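Local coordinates for protein ribulose bisphosphate carboxylase (Pyrococcus horikoshii, PDB 2D69) that probably catalyses the carboxylation of ribulose 1,5-bisphosphate to two molecules of 3-phosphoglycerate, as a magnesium-dependent Rubisco acting in archaeal AMP degradation, at residues F133-Q137 and R265-E269; A238-A242 and D270-A274; V231-E235 and A260-M264. Residue numbers count along the deposited sequence, not the author numbering.

Interaction 1 (F133-Q137 and R265-E269)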
ATOM      1  N   PHE A 133      17.632  10.830 -23.181  1.00 13.84           N
ATOM      2  CA  PHE A 133      16.312  10.777 -23.772  1.00 12.72           C
ATOM      3  C   PHE A 133      16.163   9.432 -24.501  1.00 12.90           C
ATOM      4  O   PHE A 133      17.100   8.935 -25.116  1.00 12.46           O
ATOM      5  CB  PHE A 133      16.079  11.910 -24.693  1.00 12.29           C
ATOM      6  CG  PHE A 133      16.047  13.253 -23.969  1.00 11.64           C
ATOM      7  CD1 PHE A 133      17.196  13.881 -23.658  1.00 10.80           C
ATOM      8  CD2 PHE A 133      14.872  13.752 -23.483  1.00 13.36           C
ATOM      9  CE1 PHE A 133      17.175  15.068 -22.934  1.00 10.64           C
ATOM     10  CE2 PHE A 133      14.839  14.950 -22.771  1.00 12.59           C
ATOM     11  CZ  PHE A 133      15.991  15.586 -22.508  1.00 13.53           C
ATOM     12  N   LYS A 134      14.975   8.882 -24.399  1.00 13.76           N
ATOM     13  CA  LYS A 134      14.631   7.583 -25.008  1.00 14.92           C
ATOM     14  C   LYS A 134      14.171   7.709 -26.436  1.00 13.79           C
ATOM     15  O   LYS A 134      14.291   6.759 -27.216  1.00 13.58           O
ATOM     16  CB  LYS A 134      13.523   6.886 -24.223  1.00 15.63           C
ATOM     17  CG  LYS A 134      14.011   6.332 -22.883  1.00 19.17           C
ATOM     18  CD  LYS A 134      12.855   5.634 -22.120  1.00 23.02           C
ATOM     19  CE  LYS A 134      11.994   6.617 -21.359  1.00 25.20           C
ATOM     20  NZ  LYS A 134      12.790   7.137 -20.204  1.00 27.88           N
ATOM     21  N   GLY A 135      13.618   8.859 -26.774  1.00 13.80           N
ATOM     22  CA  GLY A 135      12.970   9.030 -28.052  1.00 13.83           C
ATOM     23  C   GLY A 135      11.692   8.180 -28.087  1.00 13.99           C
ATOM     24  O   GLY A 135      11.235   7.751 -27.065  1.00 13.50           O
ATOM     25  N   PRO A 136      11.099   8.007 -29.245  1.00 14.34           N
ATOM     26  CA  PRO A 136       9.841   7.270 -29.389  1.00 14.54           C
ATOM     27  C   PRO A 136       9.935   5.807 -29.020  1.00 14.63           C
ATOM     28  O   PRO A 136      10.933   5.189 -29.341  1.00 15.79           O
ATOM     29  CB  PRO A 136       9.561   7.358 -30.875  1.00 15.54           C
ATOM     30  CG  PRO A 136      10.332   8.521 -31.335  1.00 14.06           C
ATOM     31  CD  PRO A 136      11.595   8.520 -30.521  1.00 14.33           C
ATOM     32  N   GLN A 137       8.877   5.266 -28.414  1.00 14.16           N
ATOM     33  CA  GLN A 137       8.890   3.925 -27.962  1.00 13.91           C
ATOM     34  C   GLN A 137       8.683   3.059 -29.210  1.00 14.85           C
ATOM     35  O   GLN A 137       9.303   2.011 -29.363  1.00 15.19           O
ATOM     36  CB  GLN A 137       7.792   3.661 -26.913  1.00 13.26           C
ATOM     37  CG  GLN A 137       7.607   2.176 -26.628  1.00 13.56           C
ATOM     38  CD  GLN A 137       6.536   1.832 -25.588  1.00 16.80           C
ATOM     39  OE1 GLN A 137       6.317   0.644 -25.320  1.00 11.91           O
ATOM     40  NE2 GLN A 137       5.881   2.840 -25.003  1.00 11.25           N
ATOM     41  N   ARG A 265       5.415  10.462 -21.187  1.00 14.00           N
ATOM     42  CA  ARG A 265       6.284   9.544 -21.876  1.00 13.27           C
ATOM     43  C   ARG A 265       6.712   8.374 -20.967  1.00 13.82           C
ATOM     44  O   ARG A 265       6.852   7.271 -21.454  1.00 13.48           O
ATOM     45  CB  ARG A 265       7.526  10.286 -22.421  1.00 13.66           C
ATOM     46  CG  ARG A 265       8.588   9.378 -23.092  1.00 12.43           C
ATOM     47  CD  ARG A 265       8.120   8.756 -24.397  1.00 16.64           C
ATOM     48  NE  ARG A 265       9.133   7.854 -24.974  1.00 15.54           N
ATOM     49  CZ  ARG A 265       9.283   6.572 -24.649  1.00 15.64           C
ATOM     50  NH1 ARG A 265       8.470   5.961 -23.770  1.00 18.85           N
ATOM     51  NH2 ARG A 265      10.242   5.848 -25.221  1.00 15.09           N
ATOM     52  N   GLU A 266       6.900   8.610 -19.659  1.00 14.08           N
ATOM     53  CA  GLU A 266       7.146   7.514 -18.697  1.00 14.50           C
ATOM     54  C   GLU A 266       5.929   6.689 -18.492  1.00 14.11           C
ATOM     55  O   GLU A 266       5.998   5.449 -18.455  1.00 13.67           O
ATOM     56  CB  GLU A 266       7.672   8.012 -17.323  1.00 14.74           C
ATOM     57  CG  GLU A 266       8.915   8.850 -17.423  1.00 18.06           C
ATOM     58  CD  GLU A 266       9.983   8.096 -18.182  1.00 24.90           C
ATOM     59  OE1 GLU A 266      10.525   8.666 -19.143  1.00 28.38           O
ATOM     60  OE2 GLU A 266      10.228   6.896 -17.869  1.00 32.95           O
ATOM     61  N   VAL A 267       4.786   7.340 -18.384  1.00 13.81           N
ATOM     62  CA  VAL A 267       3.504   6.578 -18.305  1.00 14.52           C
ATOM     63  C   VAL A 267       3.286   5.627 -19.474  1.00 14.24           C
ATOM     64  O   VAL A 267       2.970   4.441 -19.284  1.00 15.67           O
ATOM     65  CB  VAL A 267       2.312   7.538 -18.195  1.00 13.83           C
ATOM     66  CG1 VAL A 267       1.019   6.774 -18.188  1.00 13.88           C
ATOM     67  CG2 VAL A 267       2.399   8.327 -16.887  1.00 15.41           C
ATOM     68  N   THR A 268       3.438   6.151 -20.682  1.00 13.89           N
ATOM     69  CA  THR A 268       3.243   5.353 -21.877  1.00 13.29           C
ATOM     70  C   THR A 268       4.269   4.256 -22.080  1.00 13.34           C
ATOM     71  O   THR A 268       3.954   3.212 -22.694  1.00 13.54           O
ATOM     72  CB  THR A 268       3.096   6.226 -23.174  1.00 11.86           C
ATOM     73  OG1 THR A 268       4.265   7.044 -23.436  1.00 12.46           O
ATOM     74  CG2 THR A 268       1.908   7.182 -23.075  1.00 14.50           C
ATOM     75  N   GLU A 269       5.479   4.464 -21.581  1.00 14.38           N
ATOM     76  CA  GLU A 269       6.514   3.415 -21.540  1.00 15.73           C
ATOM     77  C   GLU A 269       6.023   2.246 -20.736  1.00 16.57           C
ATOM     78  O   GLU A 269       6.327   1.104 -21.042  1.00 16.11           O
ATOM     79  CB  GLU A 269       7.826   3.956 -20.904  1.00 16.28           C
ATOM     80  CG  GLU A 269       8.988   2.946 -20.847  1.00 18.11           C
ATOM     81  CD  GLU A 269       9.508   2.554 -22.228  1.00 18.85           C
ATOM     82  OE1 GLU A 269       9.215   3.252 -23.214  1.00 18.33           O
ATOM     83  OE2 GLU A 269      10.208   1.541 -22.339  1.00 23.60           O
TER
HETATM   84  O   HOH W   1       5.295   5.532 -25.420  1.00 22.59           O
HETATM   85  O   HOH W   2       5.556  -0.356 -22.831  1.00 47.12           O

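Interaction 2 (A238-A242 and D270-A274)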
ATOM      1  N   ALA A 238      -5.004   7.470 -19.987  1.00 13.26           N
ATOM      2  CA  ALA A 238      -4.034   6.550 -20.636  1.00 14.39           C
ATOM      3  C   ALA A 238      -4.169   5.161 -20.072  1.00 14.31           C
ATOM      4  O   ALA A 238      -4.265   4.169 -20.831  1.00 15.08           O
ATOM      5  CB  ALA A 238      -2.584   7.091 -20.523  1.00 14.06           C
ATOM      6  N   GLU A 239      -4.306   5.046 -18.749  1.00 14.20           N
ATOM      7  CA  GLU A 239      -4.476   3.696 -18.157  1.00 15.13           C
ATOM      8  C   GLU A 239      -5.763   3.029 -18.619  1.00 13.84           C
ATOM      9  O   GLU A 239      -5.824   1.783 -18.915  1.00 13.14           O
ATOM     10  CB  GLU A 239      -4.468   3.789 -16.599  1.00 15.94           C
ATOM     11  CG  GLU A 239      -3.121   4.198 -16.002  1.00 20.79           C
ATOM     12  CD  GLU A 239      -3.147   4.437 -14.481  1.00 23.86           C
ATOM     13  OE1 GLU A 239      -4.223   4.695 -13.920  1.00 27.48           O
ATOM     14  OE2 GLU A 239      -2.089   4.376 -13.841  1.00 31.40           O
ATOM     15  N   MET A 240      -6.824   3.806 -18.735  1.00 12.47           N
ATOM     16  CA  MET A 240      -8.101   3.261 -19.253  1.00 14.13           C
ATOM     17  C   MET A 240      -8.009   2.780 -20.702  1.00 13.34           C
ATOM     18  O   MET A 240      -8.537   1.718 -21.052  1.00 14.15           O
ATOM     19  CB  MET A 240      -9.247   4.246 -19.126  1.00 13.43           C
ATOM     20  CG  MET A 240      -9.649   4.620 -17.697  1.00 17.43           C
ATOM     21  SD  MET A 240     -10.636   6.161 -17.919  1.00 19.84           S
ATOM     22  CE  MET A 240     -10.686   6.845 -16.199  1.00 19.56           C
ATOM     23  N   VAL A 241      -7.264   3.520 -21.518  1.00 12.70           N
ATOM     24  CA  VAL A 241      -7.082   3.148 -22.919  1.00 13.45           C
ATOM     25  C   VAL A 241      -6.338   1.804 -22.981  1.00 12.38           C
ATOM     26  O   VAL A 241      -6.835   0.839 -23.584  1.00 16.13           O
ATOM     27  CB  VAL A 241      -6.358   4.324 -23.705  1.00 12.56           C
ATOM     28  CG1 VAL A 241      -5.964   3.843 -25.154  1.00 12.61           C
ATOM     29  CG2 VAL A 241      -7.273   5.517 -23.805  1.00 12.53           C
ATOM     30  N   ALA A 242      -5.207   1.686 -22.280  1.00 14.05           N
ATOM     31  CA  ALA A 242      -4.351   0.466 -22.291  1.00 14.38           C
ATOM     32  C   ALA A 242      -5.155  -0.722 -21.783  1.00 15.04           C
ATOM     33  O   ALA A 242      -5.114  -1.838 -22.334  1.00 15.33           O
ATOM     34  CB  ALA A 242      -3.135   0.665 -21.432  1.00 15.99           C
ATOM     35  N   ASP A 270       5.295   2.512 -19.665  1.00 18.02           N
ATOM     36  CA  ASP A 270       4.801   1.408 -18.850  1.00 19.68           C
ATOM     37  C   ASP A 270       3.589   0.696 -19.436  1.00 18.95           C
ATOM     38  O   ASP A 270       3.358  -0.451 -19.131  1.00 17.64           O
ATOM     39  CB  ASP A 270       4.469   1.885 -17.430  1.00 21.00           C
ATOM     40  CG  ASP A 270       5.704   2.149 -16.602  1.00 26.17           C
ATOM     41  OD1 ASP A 270       6.793   1.614 -16.956  1.00 31.80           O
ATOM     42  OD2 ASP A 270       5.638   2.884 -15.591  1.00 34.91           O
ATOM     43  N   LEU A 271       2.809   1.386 -20.252  1.00 18.24           N
ATOM     44  CA  LEU A 271       1.537   0.845 -20.718  1.00 17.16           C
ATOM     45  C   LEU A 271       1.541   0.366 -22.171  1.00 17.96           C
ATOM     46  O   LEU A 271       0.535  -0.092 -22.653  1.00 16.48           O
ATOM     47  CB  LEU A 271       0.451   1.896 -20.539  1.00 18.16           C
ATOM     48  CG  LEU A 271       0.177   2.423 -19.131  1.00 17.09           C
ATOM     49  CD1 LEU A 271      -0.785   3.534 -19.184  1.00 19.36           C
ATOM     50  CD2 LEU A 271      -0.391   1.311 -18.243  1.00 17.45           C
ATOM     51  N   GLY A 272       2.660   0.475 -22.873  1.00 16.94           N
ATOM     52  CA  GLY A 272       2.704   0.117 -24.289  1.00 17.06           C
ATOM     53  C   GLY A 272       1.906   0.980 -25.268  1.00 16.42           C
ATOM     54  O   GLY A 272       1.312   0.478 -26.213  1.00 17.54           O
ATOM     55  N   LEU A 273       1.864   2.289 -25.017  1.00 15.61           N
ATOM     56  CA  LEU A 273       1.083   3.196 -25.818  1.00 14.70           C
ATOM     57  C   LEU A 273       1.983   4.074 -26.715  1.00 15.07           C
ATOM     58  O   LEU A 273       2.927   4.693 -26.202  1.00 14.66           O
ATOM     59  CB  LEU A 273       0.297   4.106 -24.855  1.00 14.48           C
ATOM     60  CG  LEU A 273      -0.739   3.425 -23.951  1.00 15.74           C
ATOM     61  CD1 LEU A 273      -1.271   4.401 -22.924  1.00 15.09           C
ATOM     62  CD2 LEU A 273      -1.901   2.883 -24.793  1.00 16.38           C
ATOM     63  N   ALA A 274       1.664   4.146 -28.018  1.00 14.41           N
ATOM     64  CA  ALA A 274       2.243   5.165 -28.915  1.00 14.30           C
ATOM     65  C   ALA A 274       1.554   6.505 -28.658  1.00 14.02           C
ATOM     66  O   ALA A 274       0.373   6.531 -28.317  1.00 14.41           O
ATOM     67  CB  ALA A 274       2.074   4.775 -30.304  1.00 14.01           C
TER

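Interaction 3 (V231-E235 and A260-M264)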
ATOM      1  N   VAL A 231      -2.573  16.773 -15.728  1.00 17.52           N
ATOM      2  CA  VAL A 231      -1.724  15.596 -15.928  1.00 17.94           C
ATOM      3  C   VAL A 231      -2.260  14.320 -15.265  1.00 16.85           C
ATOM      4  O   VAL A 231      -2.167  13.238 -15.836  1.00 16.12           O
ATOM      5  CB  VAL A 231      -0.243  15.713 -15.440  1.00 18.44           C
ATOM      6  CG1 VAL A 231       0.651  15.082 -16.490  1.00 20.28           C
ATOM      7  CG2 VAL A 231       0.175  17.058 -15.182  1.00 24.05           C
ATOM      8  N   ASN A 232      -2.767  14.433 -14.048  1.00 16.89           N
ATOM      9  CA  ASN A 232      -3.288  13.270 -13.369  1.00 16.67           C
ATOM     10  C   ASN A 232      -4.431  12.638 -14.148  1.00 16.19           C
ATOM     11  O   ASN A 232      -4.535  11.402 -14.244  1.00 14.25           O
ATOM     12  CB  ASN A 232      -3.709  13.581 -11.924  1.00 16.35           C
ATOM     13  CG  ASN A 232      -4.798  14.626 -11.836  1.00 19.46           C
ATOM     14  OD1 ASN A 232      -5.830  14.363 -11.266  1.00 26.67           O
ATOM     15  ND2 ASN A 232      -4.596  15.787 -12.439  1.00  9.67           N
ATOM     16  N   ILE A 233      -5.293  13.492 -14.694  1.00 16.13           N
ATOM     17  CA  ILE A 233      -6.402  13.042 -15.516  1.00 17.12           C
ATOM     18  C   ILE A 233      -5.858  12.351 -16.767  1.00 15.78           C
ATOM     19  O   ILE A 233      -6.366  11.306 -17.120  1.00 15.52           O
ATOM     20  CB  ILE A 233      -7.337  14.241 -15.968  1.00 17.14           C
ATOM     21  CG1 ILE A 233      -7.845  15.073 -14.771  1.00 20.31           C
ATOM     22  CG2 ILE A 233      -8.465  13.732 -16.882  1.00 16.63           C
ATOM     23  CD1 ILE A 233      -8.419  14.350 -13.675  1.00 23.79           C
ATOM     24  N   MET A 234      -4.845  12.937 -17.431  1.00 15.68           N
ATOM     25  CA  MET A 234      -4.297  12.350 -18.667  1.00 15.67           C
ATOM     26  C   MET A 234      -3.765  10.961 -18.336  1.00 14.35           C
ATOM     27  O   MET A 234      -3.982  10.041 -19.101  1.00 13.32           O
ATOM     28  CB  MET A 234      -3.114  13.117 -19.277  1.00 16.50           C
ATOM     29  CG  MET A 234      -3.380  14.458 -19.787  1.00 20.86           C
ATOM     30  SD  MET A 234      -2.274  14.816 -21.227  1.00 21.54           S
ATOM     31  CE  MET A 234      -0.979  15.435 -20.223  1.00 18.61           C
ATOM     32  N   GLU A 235      -3.086  10.831 -17.181  1.00 13.05           N
ATOM     33  CA  GLU A 235      -2.557   9.552 -16.749  1.00 12.85           C
ATOM     34  C   GLU A 235      -3.632   8.529 -16.535  1.00 13.11           C
ATOM     35  O   GLU A 235      -3.482   7.395 -17.034  1.00 13.10           O
ATOM     36  CB  GLU A 235      -1.702   9.673 -15.477  1.00 13.56           C
ATOM     37  CG  GLU A 235      -1.302   8.358 -14.839  1.00 12.86           C
ATOM     38  CD  GLU A 235      -0.151   8.489 -13.835  1.00 17.93           C
ATOM     39  OE1 GLU A 235       0.095   9.585 -13.294  1.00 17.01           O
ATOM     40  OE2 GLU A 235       0.565   7.503 -13.615  1.00 16.56           O
ATOM     41  N   ALA A 260       4.283  18.034 -18.601  1.00 14.02           N
ATOM     42  CA  ALA A 260       3.328  16.918 -18.632  1.00 13.67           C
ATOM     43  C   ALA A 260       3.730  15.904 -19.663  1.00 14.16           C
ATOM     44  O   ALA A 260       3.594  14.746 -19.407  1.00 14.53           O
ATOM     45  CB  ALA A 260       1.983  17.392 -18.922  1.00 14.57           C
ATOM     46  N   LEU A 261       4.239  16.352 -20.813  1.00 14.96           N
ATOM     47  CA  LEU A 261       4.661  15.430 -21.881  1.00 15.36           C
ATOM     48  C   LEU A 261       5.779  14.503 -21.425  1.00 14.34           C
ATOM     49  O   LEU A 261       5.722  13.307 -21.662  1.00 13.39           O
ATOM     50  CB  LEU A 261       5.141  16.179 -23.103  1.00 14.41           C
ATOM     51  CG  LEU A 261       4.949  15.595 -24.491  1.00 18.02           C
ATOM     52  CD1 LEU A 261       6.020  15.967 -25.485  1.00 17.50           C
ATOM     53  CD2 LEU A 261       4.518  14.134 -24.629  1.00 16.94           C
ATOM     54  N   GLN A 262       6.775  15.060 -20.720  1.00 15.49           N
ATOM     55  CA  GLN A 262       7.914  14.248 -20.305  1.00 14.68           C
ATOM     56  C   GLN A 262       7.424  13.186 -19.353  1.00 14.03           C
ATOM     57  O   GLN A 262       7.810  12.013 -19.435  1.00 12.76           O
ATOM     58  CB  GLN A 262       9.015  15.098 -19.676  1.00 14.43           C
ATOM     59  CG  GLN A 262       9.786  15.910 -20.628  1.00 14.56           C
ATOM     60  CD  GLN A 262      11.205  16.159 -20.142  1.00 17.33           C
ATOM     61  OE1 GLN A 262      11.536  17.259 -19.754  1.00 15.81           O
ATOM     62  NE2 GLN A 262      12.012  15.137 -20.132  1.00 16.59           N
ATOM     63  N   TYR A 263       6.534  13.553 -18.453  1.00 14.15           N
ATOM     64  CA  TYR A 263       6.029  12.527 -17.549  1.00 14.15           C
ATOM     65  C   TYR A 263       5.159  11.509 -18.265  1.00 15.17           C
ATOM     66  O   TYR A 263       5.238  10.268 -17.995  1.00 14.99           O
ATOM     67  CB  TYR A 263       5.306  13.186 -16.371  1.00 14.72           C
ATOM     68  CG  TYR A 263       4.624  12.165 -15.493  1.00 15.41           C
ATOM     69  CD1 TYR A 263       5.385  11.258 -14.739  1.00 19.39           C
ATOM     70  CD2 TYR A 263       3.258  12.050 -15.458  1.00 15.62           C
ATOM     71  CE1 TYR A 263       4.795  10.297 -13.938  1.00 20.64           C
ATOM     72  CE2 TYR A 263       2.655  11.081 -14.656  1.00 20.18           C
ATOM     73  CZ  TYR A 263       3.438  10.209 -13.900  1.00 19.36           C
ATOM     74  OH  TYR A 263       2.856   9.270 -13.108  1.00 16.24           O
ATOM     75  N   MET A 264       4.320  11.988 -19.193  1.00 14.93           N
ATOM     76  CA  MET A 264       3.443  11.068 -19.941  1.00 14.89           C
ATOM     77  C   MET A 264       4.221  10.083 -20.754  1.00 13.92           C
ATOM     78  O   MET A 264       3.797   8.967 -20.904  1.00 14.58           O
ATOM     79  CB  MET A 264       2.399  11.846 -20.815  1.00 14.46           C
ATOM     80  CG  MET A 264       1.275  12.499 -19.987  1.00 16.75           C
ATOM     81  SD  MET A 264       0.374  11.270 -19.003  1.00 15.06           S
ATOM     82  CE  MET A 264      -0.160  10.040 -20.179  1.00 17.41           C
TER

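Interaction 1 (F133-Q137 and R265-E269)
A loop without regular structure can be fixed to a helix through a backbone carbonyl, and R265 does this here by gripping G135 O with two donors, NH2 at 2.8 Å and NE at 3.0 Å. A salt bridge from K134 NZ to E266 OE1 (2.9 Å) adds a second tie. The guanidinium is itself held one turn along the helix, where R265 NH1 meets E269 OE1 at 2.9 Å. Further on, Q137 NE2 donates to T268 O at 3.0 Å, and two waters link the Q137 amide to T268 OG1 and E269 O. Packing completes the join: K134 CD covers one face of the guanidinium and Q137 N the opposite face. E269 also forms salt bridges with R198 and R204 of a second subunit, which brings the contact to an interface of the octamer. The loop connects helices 127-130 and 139-147 and here lies against helix 258-271 of the barrel domain.

Interaction 2 (A238-A242 and D270-A274)
In a TIM barrel, successive helices pack side by side outside the strands, and the end of each helix must turn inward to start the next strand. Residues 270-274 make that turn, passing from helix 258-271 into strand 274-278, and they lean on the preceding barrel helix, 231-244. The first to make contact is L271, in the last turn of its helix. L271 CB lies 3.9 Å from A242 CB, while L271 CD1 reaches back to E239 CA at 3.8 Å and to A238 CB at 4.2 Å. G272 then leaves the helix with positive phi (67°), a conformation that glycine adopts readily, and the chain changes direction. Beyond the turn, L273 also points its CA-to-CB bond toward helix 231-244, so two leucines separated by one residue meet the same helix surface. L273 CD1 lies 3.8 Å from A238 CB, and L273 CD2 4.2 Å from V241 CG1; A242 CB is within reach of both methyls, 4.2 Å from L273 CD2. V249 also touches both V241 and L273 from the strand side. At A274 the strand begins, with backbone hydrogen bonds to V249 of strand 248-252 and to Q247 just before it. The join is made by van der Waals contact, mostly between apolar side chains, and the small alanines let the backbones come close, with the CA atoms of A242 and L271 only 6.1 Å apart.

Interaction 3 (V231-E235 and A260-M264)
Side-by-side packing of neighbouring barrel helices is the repeating theme of the alpha/beta barrel, and this contact joins the beginning of helix 231-244 to the first half of helix 258-271. The segments run in roughly the same direction, at 29° to each other, as expected for helices that follow successive parallel strands, and their axes approach to 10.6 Å. Small and flexible apolar side chains fill the space between them. V231 CG1 rests on A260 CB at 3.6 Å and touches the edge of the Y263 ring at CD2 (4.1 Å). One turn along, M234 CE bridges two residues, lying 3.8 Å from A260 CB and 3.7 Å from M264 CG. M264 SD in turn comes within 3.9 Å of E235 N. One polar link borders this apolar seam: Y263 OH donates to E235 OE1 at 2.8 Å, so a glutamate whose CA-to-CB bond points sideways still reaches across with its carboxylate. S259 of a third subunit packs on V231 and M234. Beneath the seam, I251 of strand 248-252 meets both M234 and M264, as does I227 from a loop, while L261 and Q262 turn to the next barrel helix, 295-305.

In the fold
Helix 258-271 takes part in all three contacts and presents different chemistry along its length. Interactions 2 and 3 join it to helix 231-244 at successive levels and are mainly apolar, as befits neighbouring barrel helices; A238 and M264 touch where the two meet. Interaction 1 uses another side of the helix to hold a loop from much earlier in the chain, and does so with charges, backbone carbonyls and water. Interactions 1 and 3 are buried and each lies beside a different neighbouring subunit, whereas interaction 2 is only partly buried and touches no other chain. T268 O, already bound by Q137, probably also accepts from L273 N (3.3 Å), joining interactions 1 and 2.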